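Local coordinates for protein TRAP dicarboxylate transporter-DctP subunit (Rhodobacter sphaeroides, PDB 4PE3) that probably captures an organic acid in the periplasm and delivers it to the membrane components of a TRAP transporter, at residues P152-V161 with I209-N220. Residues are numbered along the deposited sequence; the frame is centred on the assembly and turned at random.
Sequences PGLEAFVSKV and IDAADYSVFSVN. With ZN (zinc ion), chain F.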
ATOM      1  N   PRO A 152      -3.795   0.291  -3.389  1.00 10.57           N
ATOM      2  CA  PRO A 152      -4.096  -0.669  -4.460  1.00 11.27           C
ATOM      3  C   PRO A 152      -4.247  -2.105  -3.932  1.00  9.48           C
ATOM      4  O   PRO A 152      -4.456  -3.033  -4.728  1.00 10.31           O
ATOM      5  CB  PRO A 152      -2.871  -0.577  -5.360  1.00 12.18           C
ATOM      6  CG  PRO A 152      -1.765  -0.209  -4.407  1.00 14.50           C
ATOM      7  CD  PRO A 152      -2.389   0.725  -3.418  1.00 11.64           C
ATOM      8  N   GLY A 153      -4.112  -2.297  -2.621  1.00  8.30           N
ATOM      9  CA  GLY A 153      -4.472  -3.570  -2.011  1.00  7.94           C
ATOM     10  C   GLY A 153      -3.381  -4.260  -1.216  1.00  8.19           C
ATOM     11  O   GLY A 153      -2.192  -4.087  -1.479  1.00  9.49           O
ATOM     12  N   LEU A 154      -3.807  -5.025  -0.222  1.00  8.93           N
ATOM     13  CA  LEU A 154      -2.907  -5.949   0.466  1.00  8.13           C
ATOM     14  C   LEU A 154      -2.586  -7.075  -0.506  1.00  8.42           C
ATOM     15  O   LEU A 154      -3.510  -7.712  -1.051  1.00 10.00           O
ATOM     16  CB  LEU A 154      -3.583  -6.493   1.709  1.00  8.08           C
ATOM     17  CG  LEU A 154      -2.850  -7.597   2.453  1.00 10.40           C
ATOM     18  CD1 LEU A 154      -1.474  -7.151   2.928  1.00 12.20           C
ATOM     19  CD2 LEU A 154      -3.726  -8.094   3.602  1.00 11.05           C
ATOM     20  N   GLU A 155      -1.305  -7.295  -0.767  1.00  8.17           N
ATOM     21  CA  GLU A 155      -0.881  -8.362  -1.680  1.00  6.68           C
ATOM     22  C   GLU A 155      -1.104  -9.716  -1.047  1.00  8.24           C
ATOM     23  O   GLU A 155      -1.071  -9.833   0.181  1.00  8.52           O
ATOM     24  CB  GLU A 155       0.590  -8.185  -2.056  1.00  8.18           C
ATOM     25  CG  GLU A 155       0.898  -6.879  -2.824  1.00  9.18           C
ATOM     26  CD  GLU A 155       2.233  -6.922  -3.531  1.00 13.40           C
ATOM     27  OE1 GLU A 155       2.978  -7.879  -3.353  1.00 14.27           O
ATOM     28  OE2 GLU A 155       2.566  -5.965  -4.268  1.00 22.63           O
ATOM     29  N   ALA A 156      -1.347 -10.733  -1.872  1.00  7.10           N
ATOM     30  CA  ALA A 156      -1.321 -12.116  -1.412  1.00  6.18           C
ATOM     31  C   ALA A 156       0.039 -12.711  -1.727  1.00  7.09           C
ATOM     32  O   ALA A 156       0.725 -12.254  -2.628  1.00  9.72           O
ATOM     33  CB  ALA A 156      -2.409 -12.899  -2.097  1.00  7.17           C
ATOM     34  N   PHE A 157       0.437 -13.744  -0.987  1.00  7.33           N
ATOM     35  CA  PHE A 157       1.732 -14.365  -1.209  1.00  8.54           C
ATOM     36  C   PHE A 157       1.558 -15.549  -2.143  1.00  7.55           C
ATOM     37  O   PHE A 157       0.590 -16.293  -2.032  1.00  7.87           O
ATOM     38  CB  PHE A 157       2.284 -14.851   0.153  1.00  8.91           C
ATOM     39  CG  PHE A 157       3.780 -15.087   0.181  1.00  9.06           C
ATOM     40  CD1 PHE A 157       4.658 -14.089  -0.169  1.00  8.72           C
ATOM     41  CD2 PHE A 157       4.300 -16.286   0.613  1.00  9.70           C
ATOM     42  CE1 PHE A 157       6.031 -14.283  -0.136  1.00 10.51           C
ATOM     43  CE2 PHE A 157       5.676 -16.498   0.658  1.00 10.60           C
ATOM     44  CZ  PHE A 157       6.541 -15.478   0.293  1.00 10.78           C
ATOM     45  N   VAL A 158       2.567 -15.757  -2.979  1.00  8.62           N
ATOM     46  CA  VAL A 158       2.644 -16.889  -3.895  1.00  8.43           C
ATOM     47  C   VAL A 158       3.649 -17.884  -3.305  1.00  8.69           C
ATOM     48  O   VAL A 158       4.766 -17.494  -2.968  1.00  9.26           O
ATOM     49  CB  VAL A 158       3.125 -16.431  -5.276  1.00  8.46           C
ATOM     50  CG1 VAL A 158       3.416 -17.648  -6.183  1.00  9.92           C
ATOM     51  CG2 VAL A 158       2.111 -15.488  -5.910  1.00  8.87           C
ATOM     52  N   SER A 159       3.259 -19.146  -3.157  1.00  7.94           N
ATOM     53  CA  SER A 159       4.190 -20.148  -2.652  1.00  9.37           C
ATOM     54  C   SER A 159       3.874 -21.534  -3.188  1.00  8.92           C
ATOM     55  O   SER A 159       2.722 -21.938  -3.211  1.00 10.22           O
ATOM     56  CB  SER A 159       4.212 -20.176  -1.106  1.00 10.21           C
ATOM     57  OG  SER A 159       5.175 -21.121  -0.672  1.00 10.06           O
ATOM     58  N   LYS A 160       4.920 -22.262  -3.575  1.00  9.95           N
ATOM     59  CA  LYS A 160       4.826 -23.659  -3.977  1.00 12.48           C
ATOM     60  C   LYS A 160       4.834 -24.603  -2.788  1.00 12.06           C
ATOM     61  O   LYS A 160       4.401 -25.746  -2.913  1.00 12.88           O
ATOM     62  CB  LYS A 160       6.021 -24.076  -4.840  1.00 16.83           C
ATOM     63  CG  LYS A 160       6.105 -23.456  -6.184  1.00 17.57           C
ATOM     64  CD  LYS A 160       7.419 -23.787  -6.897  1.00 20.87           C
ATOM     65  CE  LYS A 160       7.499 -25.253  -7.326  1.00 19.91           C
ATOM     66  NZ  LYS A 160       8.564 -25.424  -8.357  1.00 30.55           N
ATOM     67  N   VAL A 161       5.365 -24.129  -1.647  1.00 10.56           N
ATOM     68  CA  VAL A 161       5.544 -24.943  -0.453  1.00 10.88           C
ATOM     69  C   VAL A 161       4.547 -24.508   0.618  1.00 11.59           C
ATOM     70  O   VAL A 161       4.147 -23.346   0.680  1.00 10.71           O
ATOM     71  CB  VAL A 161       7.001 -24.872   0.090  1.00 13.91           C
ATOM     72  CG1 VAL A 161       7.988 -25.456  -0.923  1.00 13.21           C
ATOM     73  CG2 VAL A 161       7.401 -23.446   0.482  1.00 17.04           C
ATOM     74  N   ILE A 209      12.977 -20.002  -7.941  1.00 10.37           N
ATOM     75  CA  ILE A 209      12.322 -19.568  -6.716  1.00 10.97           C
ATOM     76  C   ILE A 209      11.234 -20.568  -6.317  1.00  9.70           C
ATOM     77  O   ILE A 209      10.697 -21.305  -7.149  1.00 11.46           O
ATOM     78  CB  ILE A 209      11.687 -18.158  -6.858  1.00 10.77           C
ATOM     79  CG1 ILE A 209      10.775 -18.114  -8.089  1.00  9.65           C
ATOM     80  CG2 ILE A 209      12.773 -17.097  -6.960  1.00 12.68           C
ATOM     81  CD1 ILE A 209       9.997 -16.815  -8.247  1.00 11.25           C
ATOM     82  N   ASP A 210      10.914 -20.571  -5.032  1.00  9.88           N
ATOM     83  CA  ASP A 210       9.895 -21.410  -4.431  1.00 11.18           C
ATOM     84  C   ASP A 210       8.635 -20.624  -4.070  1.00  9.71           C
ATOM     85  O   ASP A 210       7.570 -21.182  -3.818  1.00 10.81           O
ATOM     86  CB  ASP A 210      10.396 -21.971  -3.072  1.00 15.14           C
ATOM     87  CG  ASP A 210      11.757 -22.670  -3.134  1.00 19.10           C
ATOM     88  OD1 ASP A 210      11.927 -23.621  -3.930  1.00 18.30           O
ATOM     89  OD2 ASP A 210      12.650 -22.328  -2.313  1.00 20.02           O
ATOM     90  N   ALA A 211       8.772 -19.305  -4.023  1.00  9.67           N
ATOM     91  CA  ALA A 211       7.720 -18.415  -3.532  1.00  8.24           C
ATOM     92  C   ALA A 211       7.986 -17.004  -4.062  1.00  8.29           C
ATOM     93  O   ALA A 211       9.083 -16.707  -4.529  1.00 10.42           O
ATOM     94  CB  ALA A 211       7.705 -18.406  -2.008  1.00 10.31           C
ATOM     95  N   ALA A 212       7.004 -16.126  -3.960  1.00  8.52           N
ATOM     96  CA  ALA A 212       7.173 -14.788  -4.488  1.00  9.44           C
ATOM     97  C   ALA A 212       6.240 -13.775  -3.907  1.00  7.76           C
ATOM     98  O   ALA A 212       5.066 -14.040  -3.683  1.00  8.49           O
ATOM     99  CB  ALA A 212       6.982 -14.799  -6.012  1.00  8.94           C
ATOM    100  N   ASP A 213       6.794 -12.581  -3.707  1.00  8.38           N
ATOM    101  CA  ASP A 213       6.022 -11.356  -3.778  1.00  9.12           C
ATOM    102  C   ASP A 213       5.585 -11.164  -5.217  1.00 11.23           C
ATOM    103  O   ASP A 213       6.419 -11.195  -6.107  1.00 10.83           O
ATOM    104  CB  ASP A 213       6.928 -10.194  -3.327  1.00 10.51           C
ATOM    105  CG  ASP A 213       6.262  -8.843  -3.434  1.00 14.21           C
ATOM    106  OD1 ASP A 213       5.673  -8.539  -4.492  1.00 12.10           O
ATOM    107  OD2 ASP A 213       6.357  -8.057  -2.463  1.00 13.61           O
ATOM    108  N   TYR A 214       4.294 -10.982  -5.451  1.00  9.69           N
ATOM    109  CA  TYR A 214       3.826 -10.584  -6.761  1.00 11.49           C
ATOM    110  C   TYR A 214       2.814  -9.464  -6.523  1.00 13.01           C
ATOM    111  O   TYR A 214       3.236  -8.300  -6.219  1.00 19.08           O
ATOM    112  CB  TYR A 214       3.314 -11.786  -7.579  1.00 10.15           C
ATOM    113  CG  TYR A 214       3.219 -11.490  -9.063  1.00 10.67           C
ATOM    114  CD1 TYR A 214       4.364 -11.306  -9.828  1.00 12.09           C
ATOM    115  CD2 TYR A 214       1.990 -11.362  -9.684  1.00 11.44           C
ATOM    116  CE1 TYR A 214       4.285 -10.998 -11.171  1.00 13.91           C
ATOM    117  CE2 TYR A 214       1.900 -11.062 -11.038  1.00 13.68           C
ATOM    118  CZ  TYR A 214       3.049 -10.896 -11.760  1.00 14.50           C
ATOM    119  OH  TYR A 214       2.949 -10.617 -13.100  1.00 19.65           O
ATOM    120  N   SER A 215       1.527  -9.788  -6.497  1.00  7.40           N
ATOM    121  CA  SER A 215       0.467  -8.794  -6.436  1.00  7.40           C
ATOM    122  C   SER A 215      -0.692  -9.226  -5.524  1.00  7.01           C
ATOM    123  O   SER A 215      -0.509 -10.101  -4.656  1.00  7.23           O
ATOM    124  CB  SER A 215      -0.024  -8.509  -7.860  1.00  9.90           C
ATOM    125  OG  SER A 215      -0.958  -7.441  -7.941  1.00 11.37           O
ATOM    126  N   VAL A 216      -1.863  -8.621  -5.690  1.00  7.53           N
ATOM    127  CA  VAL A 216      -3.052  -9.006  -4.980  1.00  7.01           C
ATOM    128  C   VAL A 216      -3.512 -10.372  -5.483  1.00  6.84           C
ATOM    129  O   VAL A 216      -3.149 -10.788  -6.592  1.00  6.94           O
ATOM    130  CB  VAL A 216      -4.151  -7.944  -5.123  1.00  7.27           C
ATOM    131  CG1 VAL A 216      -3.633  -6.619  -4.572  1.00  8.02           C
ATOM    132  CG2 VAL A 216      -4.607  -7.777  -6.573  1.00  8.61           C
ATOM    133  N   PHE A 217      -4.301 -11.061  -4.676  1.00  6.82           N
ATOM    134  CA  PHE A 217      -4.715 -12.424  -5.019  1.00  6.88           C
ATOM    135  C   PHE A 217      -5.352 -12.531  -6.401  1.00  7.39           C
ATOM    136  O   PHE A 217      -5.087 -13.485  -7.151  1.00  7.83           O
ATOM    137  CB  PHE A 217      -5.646 -13.026  -3.964  1.00  7.08           C
ATOM    138  CG  PHE A 217      -5.782 -14.533  -4.066  1.00  7.05           C
ATOM    139  CD1 PHE A 217      -6.684 -15.105  -4.966  1.00  9.37           C
ATOM    140  CD2 PHE A 217      -4.991 -15.367  -3.315  1.00  9.71           C
ATOM    141  CE1 PHE A 217      -6.802 -16.488  -5.062  1.00  8.74           C
ATOM    142  CE2 PHE A 217      -5.102 -16.753  -3.406  1.00 10.30           C
ATOM    143  CZ  PHE A 217      -6.004 -17.310  -4.280  1.00 10.10           C
ATOM    144  N   SER A 218      -6.204 -11.577  -6.736  1.00  7.61           N
ATOM    145  CA  SER A 218      -6.908 -11.664  -8.015  1.00  8.33           C
ATOM    146  C   SER A 218      -5.943 -11.660  -9.203  1.00  7.88           C
ATOM    147  O   SER A 218      -6.174 -12.360 -10.189  1.00  8.15           O
ATOM    148  CB  SER A 218      -7.945 -10.552  -8.146  1.00  8.68           C
ATOM    149  OG  SER A 218      -7.321  -9.290  -8.013  1.00 10.75           O
ATOM    150  N   VAL A 219      -4.882 -10.879  -9.129  1.00  7.72           N
ATOM    151  CA  VAL A 219      -3.848 -10.863 -10.141  1.00  7.85           C
ATOM    152  C   VAL A 219      -3.038 -12.131 -10.090  1.00  7.65           C
ATOM    153  O   VAL A 219      -2.765 -12.729 -11.141  1.00  7.99           O
ATOM    154  CB  VAL A 219      -2.939  -9.612  -9.977  1.00  9.29           C
ATOM    155  CG1 VAL A 219      -1.714  -9.683 -10.866  1.00  8.06           C
ATOM    156  CG2 VAL A 219      -3.737  -8.332 -10.256  1.00  9.55           C
ATOM    157  N   ASN A 220      -2.644 -12.551  -8.888  1.00  7.27           N
ATOM    158  CA  ASN A 220      -1.828 -13.758  -8.760  1.00  7.70           C
ATOM    159  C   ASN A 220      -2.558 -14.937  -9.381  1.00  8.19           C
ATOM    160  O   ASN A 220      -1.941 -15.777 -10.091  1.00  9.93           O
ATOM    161  CB  ASN A 220      -1.513 -14.054  -7.295  1.00  6.82           C
ATOM    162  CG  ASN A 220      -0.666 -13.001  -6.642  1.00  6.68           C
ATOM    163  OD1 ASN A 220      -0.158 -12.091  -7.281  1.00  8.25           O
ATOM    164  ND2 ASN A 220      -0.525 -13.114  -5.309  1.00  7.70           N
TER
HETATM  165 ZN    ZN F 405       4.400  -7.020  -4.585  0.86 15.23          ZN
HETATM  166  O   HOH W   1      -4.838  -9.941  -2.070  1.00  9.51           O
HETATM  167  O   HOH W   2       2.929 -10.591  -2.936  1.00 14.15           O
HETATM  168  O   HOH W   3      -1.311 -15.718  -4.155  1.00  9.10           O
HETATM  169  O   HOH W   4       5.092  -5.807  -3.019  1.00 26.91           O
HETATM  170  O   HOH W   5       4.956  -6.005  -6.212  1.00 15.40           O
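Glu155 and Asp213 meet at a zinc ion that also takes the backbone carbonyl of Tyr214. Glu155 is bidentate, its chain extended beyond CG and its OE1 and OE2 each 2.1 Å from the metal; Asp213 binds through OD1 alone at 2.0 Å. Two waters complete six ligands. Asp213 OD2 is engaged by one of these waters and by His238, a second-shell partner that probably fixes the carboxylate's rotation. A further water, accepting from Tyr214 N, donates to Glu155 OE1 and Ala156 O.

Next to the metal site, strands 157-159 and 211-213 run antiparallel at 162°, the former at the edge of a four-stranded mixed sheet in one lobe of this two-lobed solute-binding fold. Val158 and Ala212 form the hydrogen-bonded pair, Ala212 N reaching Val158 O at 2.8 Å. Lys160 N donates to Asp210 O at 2.9 Å. Phe157, its CG anti to the backbone N (chi1 -160°), meets the neighbouring strand obliquely, CD1 3.5 Å from Ala212 O and CE2 3.9 Å from Ala211 CB, and touches the rings of Phe185 and Phe237. An alanine in its place is likely to open a gap between Ala211 and these two rings.

On the other face, the Asn220 side chain lies aslant that of Val158, ND2 3.6 Å from Val158 CG2. Its OD1 accepts from Ser215 N on an in-plane lone pair, which probably steadies the turn whose Ser215 O accepts from Ala156 N at 3.0 Å; ND2 bonds weakly to Ala156 O. Phe217 sets its ring edge against Ala156 CB and packs on helix 257-291.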